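Local coordinates for protein cephalosporin acylase (PDB 2NLZ) that probably hydrolyses amide bonds as an N-terminal nucleophile (Ntn) hydrolase of the gamma-glutamyltranspeptidase family, and is named a cephalosporin acylase, at residues Gly80-Leu85 with Val252-Ile257; Gly434-Met439 with Gln446-Val451. The protein carries 1 engineered substitution. One frame throughout, in Å; residues are numbered along the deposited sequence.

Contact 1 (80-85 with 252-257) is a strand-to-strand meeting, whereas contact 2 (434-439 with 446-451) sets a helix against a strand. Their centres lie 16 Å apart and their nearest atoms about 7 Å, so the two do not touch. Strands 262-266 and 424-428 separate strand 250-259 of contact 1 from strand 431-438 of contact 2. Glu266 joins the two neighbourhoods: its backbone bonds to Ile255 of contact 1, and its carboxylate takes a hydrogen bond with His448 of contact 2. Helix 274-283 is a second shared neighbour, touched by Ile255 and Ile257 as well as by His448 and Met449.

Contact 1 of 2, residues Gly80-Leu85 with Val252-Ile257; sequences GKLHGL and VEPISI
Gly84 and Val252 meet through one backbone hydrogen bond. Val252 N donates to Gly84 O over 2.8 Å, almost straight at the hydrogen (172°) and tilted 22° from the carbonyl plane. Beside this bond, Val252 CG1 lies 3.8 Å from the same Gly84 O. The remaining contacts are van der Waals. CD2 of Leu82 lies against both CB and CG of Pro254, each at 3.9 Å, the two apolar side chains passing alongside each other in opposite directions. Leu82 leaves its backbone beside the other segment rather than pointing at it, and a trans chi1 (-173°) carries the branch over to the proline ring. Pro254 also meets the strand backbone, its CD lying 3.9 Å from Gly84 N. Charge adds little, for Lys81 NZ stands 4.7 Å from Glu253 OE2 and the lysine is poorly ordered.

Leu75 and Trp265 flank both Leu82 and Pro254, extending the apolar patch to strands 71-78 and 262-266. Beyond Pro254 the segments part: between Leu82 CA and Pro254 CA the gap is already 7.6 Å, and Ile255 and Ile257 take their backbone bonds from strand 262-266, while His83 and Leu85 take theirs from strand 71-78. The arrangement is that of two adjacent antiparallel strands splaying apart within the beta core of an Ntn-hydrolase fold.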
ATOM      1  N   GLY D  80       5.370  44.751   4.466  1.00 55.66           N
ATOM      2  CA  GLY D  80       6.749  44.262   4.313  1.00 52.66           C
ATOM      3  C   GLY D  80       7.554  43.951   5.573  1.00 49.01           C
ATOM      4  O   GLY D  80       8.785  43.919   5.533  1.00 48.96           O
ATOM      5  N   LYS D  81       6.863  43.690   6.682  1.00 51.16           N
ATOM      6  CA  LYS D  81       7.501  43.482   7.982  1.00 54.23           C
ATOM      7  C   LYS D  81       6.806  42.369   8.773  1.00 50.74           C
ATOM      8  O   LYS D  81       5.569  42.288   8.817  1.00 44.71           O
ATOM      9  CB  LYS D  81       7.482  44.792   8.783  1.00 62.99           C
ATOM     10  CG  LYS D  81       8.403  44.847  10.003  1.00 76.43           C
ATOM     11  CD  LYS D  81       9.869  45.036   9.616  1.00 89.62           C
ATOM     12  CE  LYS D  81      10.617  45.919  10.622  1.00 92.76           C
ATOM     13  NZ  LYS D  81      10.368  45.541  12.047  1.00 79.54           N
ATOM     14  N   LEU D  82       7.603  41.509   9.399  1.00 44.10           N
ATOM     15  CA  LEU D  82       7.043  40.457  10.223  1.00 35.56           C
ATOM     16  C   LEU D  82       6.897  40.932  11.660  1.00 34.06           C
ATOM     17  O   LEU D  82       7.859  41.417  12.253  1.00 37.90           O
ATOM     18  CB  LEU D  82       7.903  39.194  10.163  1.00 31.69           C
ATOM     19  CG  LEU D  82       7.259  38.007  10.884  1.00 31.30           C
ATOM     20  CD1 LEU D  82       6.157  37.364  10.055  1.00 22.69           C
ATOM     21  CD2 LEU D  82       8.289  36.992  11.283  1.00  8.52           C
ATOM     22  N   HIS D  83       5.694  40.785  12.209  1.00 31.04           N
ATOM     23  CA  HIS D  83       5.415  41.172  13.597  1.00 36.08           C
ATOM     24  C   HIS D  83       5.023  39.976  14.469  1.00 36.35           C
ATOM     25  O   HIS D  83       4.360  39.054  14.001  1.00 39.78           O
ATOM     26  CB  HIS D  83       4.298  42.220  13.640  1.00 38.78           C
ATOM     27  CG  HIS D  83       4.550  43.412  12.775  1.00 47.56           C
ATOM     28  ND1 HIS D  83       5.335  44.470  13.179  1.00 46.05           N
ATOM     29  CD2 HIS D  83       4.115  43.718  11.531  1.00 35.84           C
ATOM     30  CE1 HIS D  83       5.377  45.374  12.217  1.00 45.23           C
ATOM     31  NE2 HIS D  83       4.642  44.944  11.208  1.00 41.26           N
ATOM     32  N   GLY D  84       5.412  40.000  15.742  1.00 28.96           N
ATOM     33  CA  GLY D  84       5.066  38.900  16.643  1.00 29.12           C
ATOM     34  C   GLY D  84       4.211  39.325  17.821  1.00 34.63           C
ATOM     35  O   GLY D  84       4.583  40.235  18.563  1.00 37.36           O
ATOM     36  N   LEU D  85       3.064  38.675  18.003  1.00 25.15           N
ATOM     37  CA  LEU D  85       2.171  39.028  19.109  1.00 25.32           C
ATOM     38  C   LEU D  85       2.154  37.954  20.183  1.00 25.55           C
ATOM     39  O   LEU D  85       1.809  36.802  19.920  1.00 27.40           O
ATOM     40  CB  LEU D  85       0.744  39.303  18.612  1.00 27.39           C
ATOM     41  CG  LEU D  85      -0.232  39.888  19.647  1.00 28.62           C
ATOM     42  CD1 LEU D  85       0.315  41.183  20.236  1.00 40.60           C
ATOM     43  CD2 LEU D  85      -1.620  40.122  19.061  1.00 25.59           C
ATOM     44  N   VAL D 252       6.167  41.454  20.493  1.00 42.89           N
ATOM     45  CA  VAL D 252       7.469  40.933  20.822  1.00 41.05           C
ATOM     46  C   VAL D 252       8.203  40.701  19.499  1.00 39.02           C
ATOM     47  O   VAL D 252       7.571  40.607  18.442  1.00 41.08           O
ATOM     48  CB  VAL D 252       7.318  39.678  21.740  1.00 40.06           C
ATOM     49  CG1 VAL D 252       6.888  38.458  20.951  1.00 45.44           C
ATOM     50  CG2 VAL D 252       8.578  39.426  22.569  1.00 60.10           C
ATOM     51  N   GLU D 253       9.533  40.667  19.544  1.00 44.04           N
ATOM     52  CA  GLU D 253      10.347  40.591  18.320  1.00 44.84           C
ATOM     53  C   GLU D 253      10.661  39.142  17.919  1.00 39.51           C
ATOM     54  O   GLU D 253      11.373  38.431  18.648  1.00 35.11           O
ATOM     55  CB  GLU D 253      11.642  41.410  18.491  1.00 46.59           C
ATOM     56  CG  GLU D 253      12.473  41.594  17.211  1.00 59.55           C
ATOM     57  CD  GLU D 253      11.796  42.483  16.174  1.00 69.09           C
ATOM     58  OE1 GLU D 253      11.140  43.476  16.565  1.00 65.93           O
ATOM     59  OE2 GLU D 253      11.931  42.187  14.965  1.00 59.42           O
ATOM     60  N   PRO D 254      10.132  38.704  16.758  1.00 38.19           N
ATOM     61  CA  PRO D 254      10.310  37.321  16.274  1.00 39.16           C
ATOM     62  C   PRO D 254      11.776  36.944  16.042  1.00 40.00           C
ATOM     63  O   PRO D 254      12.589  37.794  15.642  1.00 39.15           O
ATOM     64  CB  PRO D 254       9.538  37.293  14.949  1.00 34.57           C
ATOM     65  CG  PRO D 254       9.372  38.719  14.555  1.00 35.36           C
ATOM     66  CD  PRO D 254       9.320  39.512  15.832  1.00 38.83           C
ATOM     67  N   ILE D 255      12.085  35.673  16.312  1.00 36.86           N
ATOM     68  CA  ILE D 255      13.427  35.107  16.170  1.00 30.82           C
ATOM     69  C   ILE D 255      13.483  34.145  14.989  1.00 32.54           C
ATOM     70  O   ILE D 255      12.467  33.549  14.611  1.00 33.34           O
ATOM     71  CB  ILE D 255      13.862  34.361  17.449  1.00 33.24           C
ATOM     72  CG1 ILE D 255      12.764  33.392  17.912  1.00 23.09           C
ATOM     73  CG2 ILE D 255      14.239  35.364  18.549  1.00 33.27           C
ATOM     74  CD1 ILE D 255      13.193  32.469  19.034  1.00 26.44           C
ATOM     75  N   SER D 256      14.671  33.997  14.410  1.00 34.35           N
ATOM     76  CA  SER D 256      14.837  33.151  13.234  1.00 36.31           C
ATOM     77  C   SER D 256      16.179  32.437  13.125  1.00 36.52           C
ATOM     78  O   SER D 256      17.080  32.603  13.948  1.00 41.06           O
ATOM     79  CB  SER D 256      14.586  33.945  11.946  1.00 40.10           C
ATOM     80  OG  SER D 256      15.653  34.826  11.672  1.00 35.26           O
ATOM     81  N   ILE D 257      16.277  31.643  12.071  1.00 36.02           N
ATOM     82  CA  ILE D 257      17.430  30.830  11.769  1.00 34.02           C
ATOM     83  C   ILE D 257      17.524  30.869  10.255  1.00 40.05           C
ATOM     84  O   ILE D 257      16.491  30.922   9.577  1.00 43.45           O
ATOM     85  CB  ILE D 257      17.212  29.373  12.290  1.00 37.21           C
ATOM     86  CG1 ILE D 257      17.772  29.216  13.712  1.00 43.09           C
ATOM     87  CG2 ILE D 257      17.775  28.307  11.326  1.00 34.00           C
ATOM     88  CD1 ILE D 257      19.176  29.791  13.915  1.00 65.89           C
TER

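Contact 2 of 2, residues Gly434-Met439 with Gln446-Val451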
ATOM      1  N   GLY D 434       5.284  32.535   3.750  1.00 19.44           N
ATOM      2  CA  GLY D 434       4.007  32.261   4.412  1.00 18.58           C
ATOM      3  C   GLY D 434       3.915  31.729   5.832  1.00 20.51           C
ATOM      4  O   GLY D 434       4.928  31.453   6.497  1.00 19.73           O
ATOM      5  N   PRO D 435       2.670  31.601   6.320  1.00 22.76           N
ATOM      6  CA  PRO D 435       2.402  31.049   7.640  1.00 24.54           C
ATOM      7  C   PRO D 435       2.262  29.525   7.618  1.00 21.94           C
ATOM      8  O   PRO D 435       1.761  28.949   6.641  1.00 23.05           O
ATOM      9  CB  PRO D 435       1.083  31.709   8.021  1.00 16.39           C
ATOM     10  CG  PRO D 435       0.385  31.929   6.705  1.00 25.23           C
ATOM     11  CD  PRO D 435       1.437  32.017   5.631  1.00 19.19           C
ATOM     12  N   PHE D 436       2.728  28.894   8.691  1.00 20.41           N
ATOM     13  CA  PHE D 436       2.577  27.462   8.874  1.00 20.36           C
ATOM     14  C   PHE D 436       2.473  27.182  10.366  1.00 21.51           C
ATOM     15  O   PHE D 436       2.873  28.014  11.187  1.00 26.73           O
ATOM     16  CB  PHE D 436       3.758  26.698   8.261  1.00 16.78           C
ATOM     17  CG  PHE D 436       5.052  26.873   9.009  1.00 18.96           C
ATOM     18  CD1 PHE D 436       5.902  27.906   8.695  1.00 22.01           C
ATOM     19  CD2 PHE D 436       5.420  25.989  10.018  1.00 27.23           C
ATOM     20  CE1 PHE D 436       7.079  28.068   9.367  1.00 26.32           C
ATOM     21  CE2 PHE D 436       6.600  26.150  10.700  1.00 29.71           C
ATOM     22  CZ  PHE D 436       7.433  27.189  10.372  1.00 29.64           C
ATOM     23  N   GLY D 437       1.924  26.021  10.709  1.00 25.69           N
ATOM     24  CA  GLY D 437       1.897  25.556  12.089  1.00 20.81           C
ATOM     25  C   GLY D 437       1.451  24.116  12.138  1.00 25.40           C
ATOM     26  O   GLY D 437       0.676  23.673  11.285  1.00 22.79           O
ATOM     27  N   VAL D 438       1.969  23.368  13.109  1.00 25.14           N
ATOM     28  CA  VAL D 438       1.437  22.044  13.400  1.00 20.61           C
ATOM     29  C   VAL D 438       1.077  21.886  14.876  1.00 26.64           C
ATOM     30  O   VAL D 438       1.922  21.537  15.701  1.00 37.53           O
ATOM     31  CB  VAL D 438       2.356  20.900  12.954  1.00 28.52           C
ATOM     32  CG1 VAL D 438       1.642  19.555  13.126  1.00 37.08           C
ATOM     33  CG2 VAL D 438       2.758  21.078  11.517  1.00 11.95           C
ATOM     34  N   MET D 439      -0.180  22.209  15.173  1.00 34.17           N
ATOM     35  CA  MET D 439      -0.953  21.812  16.359  1.00 39.51           C
ATOM     36  C   MET D 439      -0.463  20.543  17.085  1.00 39.98           C
ATOM     37  O   MET D 439      -0.058  19.582  16.446  1.00 41.45           O
ATOM     38  CB  MET D 439      -2.392  21.571  15.857  1.00 41.09           C
ATOM     39  CG  MET D 439      -3.518  21.713  16.834  1.00 50.41           C
ATOM     40  SD  MET D 439      -3.771  20.284  17.903  1.00 71.77           S
ATOM     41  CE  MET D 439      -3.733  18.907  16.786  1.00 59.26           C
ATOM     42  N   GLN D 446       8.404  19.541  16.749  1.00 20.22           N
ATOM     43  CA  GLN D 446       8.725  18.385  15.921  1.00 18.44           C
ATOM     44  C   GLN D 446       7.993  18.452  14.588  1.00 20.79           C
ATOM     45  O   GLN D 446       8.577  18.153  13.535  1.00 24.91           O
ATOM     46  CB  GLN D 446       8.410  17.094  16.667  1.00 20.63           C
ATOM     47  CG  GLN D 446       8.888  17.127  18.118  1.00 22.14           C
ATOM     48  CD  GLN D 446       8.850  15.767  18.802  1.00 27.74           C
ATOM     49  OE1 GLN D 446       9.360  14.764  18.279  1.00 28.20           O
ATOM     50  NE2 GLN D 446       8.256  15.735  19.996  1.00 16.34           N
ATOM     51  N   GLY D 447       6.732  18.882  14.639  1.00 17.51           N
ATOM     52  CA  GLY D 447       5.936  19.126  13.433  1.00 22.60           C
ATOM     53  C   GLY D 447       6.432  20.299  12.602  1.00 19.31           C
ATOM     54  O   GLY D 447       6.363  20.277  11.371  1.00 22.05           O
ATOM     55  N   HIS D 448       6.930  21.323  13.284  1.00 19.91           N
ATOM     56  CA  HIS D 448       7.575  22.452  12.627  1.00 16.78           C
ATOM     57  C   HIS D 448       8.857  21.999  11.913  1.00 24.04           C
ATOM     58  O   HIS D 448       9.124  22.412  10.783  1.00 22.26           O
ATOM     59  CB  HIS D 448       7.901  23.547  13.644  1.00 16.37           C
ATOM     60  CG  HIS D 448       6.741  24.429  13.982  1.00 22.46           C
ATOM     61  ND1 HIS D 448       6.885  25.774  14.239  1.00 24.12           N
ATOM     62  CD2 HIS D 448       5.416  24.166  14.096  1.00 20.83           C
ATOM     63  CE1 HIS D 448       5.702  26.300  14.503  1.00 24.25           C
ATOM     64  NE2 HIS D 448       4.794  25.345  14.431  1.00 20.32           N
ATOM     65  N   MET D 449       9.642  21.143  12.561  1.00 19.66           N
ATOM     66  CA  MET D 449      10.869  20.668  11.934  1.00 23.31           C
ATOM     67  C   MET D 449      10.545  19.834  10.710  1.00 23.99           C
ATOM     68  O   MET D 449      11.224  19.944   9.685  1.00 18.28           O
ATOM     69  CB  MET D 449      11.738  19.854  12.899  1.00 16.88           C
ATOM     70  CG  MET D 449      13.173  19.706  12.399  1.00 17.88           C
ATOM     71  SD  MET D 449      14.327  18.626  13.300  1.00 31.70           S
ATOM     72  CE  MET D 449      13.372  17.147  13.332  1.00 38.38           C
ATOM     73  N   GLN D 450       9.497  19.014  10.813  1.00 21.89           N
ATOM     74  CA  GLN D 450       9.135  18.137   9.704  1.00 23.07           C
ATOM     75  C   GLN D 450       8.614  18.912   8.498  1.00 24.77           C
ATOM     76  O   GLN D 450       9.140  18.712   7.404  1.00 24.90           O
ATOM     77  CB  GLN D 450       8.214  16.995  10.141  1.00 15.53           C
ATOM     78  CG  GLN D 450       8.955  15.947  10.976  1.00 14.27           C
ATOM     79  CD  GLN D 450       8.025  15.020  11.752  1.00 23.27           C
ATOM     80  OE1 GLN D 450       7.442  14.097  11.187  1.00 24.68           O
ATOM     81  NE2 GLN D 450       7.908  15.244  13.054  1.00  5.20           N
ATOM     82  N   VAL D 451       7.654  19.829   8.687  1.00 20.70           N
ATOM     83  CA  VAL D 451       7.143  20.598   7.537  1.00 21.97           C
ATOM     84  C   VAL D 451       8.228  21.474   6.915  1.00 24.63           C
ATOM     85  O   VAL D 451       8.250  21.649   5.694  1.00 21.94           O
ATOM     86  CB  VAL D 451       5.853  21.453   7.809  1.00 12.78           C
ATOM     87  CG1 VAL D 451       4.744  20.617   8.414  1.00 13.34           C
ATOM     88  CG2 VAL D 451       6.151  22.648   8.675  1.00 31.67           C
TER
HETATM   89  O   HOH W   1       2.223  24.709  15.475  1.00  2.00           O
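Phe436 presents its edge to the face of His448 in a T-shaped stack, part of the helix-on-strand layering expected of the Ntn-hydrolase alpha-beta-beta-alpha sandwich. The ring centroids are 4.9 Å apart with the planes at 62°, and Phe436 CE2 lies over the imidazole, 3.6 Å from His448 ND1. The same phenyl ring touches Val451 through CD2, 3.7 Å from Val451 CG2. The other branch of Val451, CG1, slides alongside Val438 CG2 at 3.7 Å, while Val438 CB lies 4.0 Å from Gly447 CA, where the helix backbone comes close to the strand. The CB of Phe436 points toward the helix, and with CG between the backbone N and the carbonyl carbon (chi1 70°) the ring reaches His448 and Val451.

Water 1 bridges His448 NE2, at 2.8 Å, to Val438 N, the latter bond being weak. The other ring nitrogen, ND1, is hydrogen-bonded to Glu266 OE2; with a partner on each nitrogen the ring is probably held in its rotation. A leucine in place of His448 would probably leave the Glu266 carboxylate and the water without this partner and deprive Phe436 of its aromatic face. Gln446 O accepts the usual helix bond from Gln450 N and a second from Gln450 NE2, which reaches it from the opposite face of the carbonyl plane.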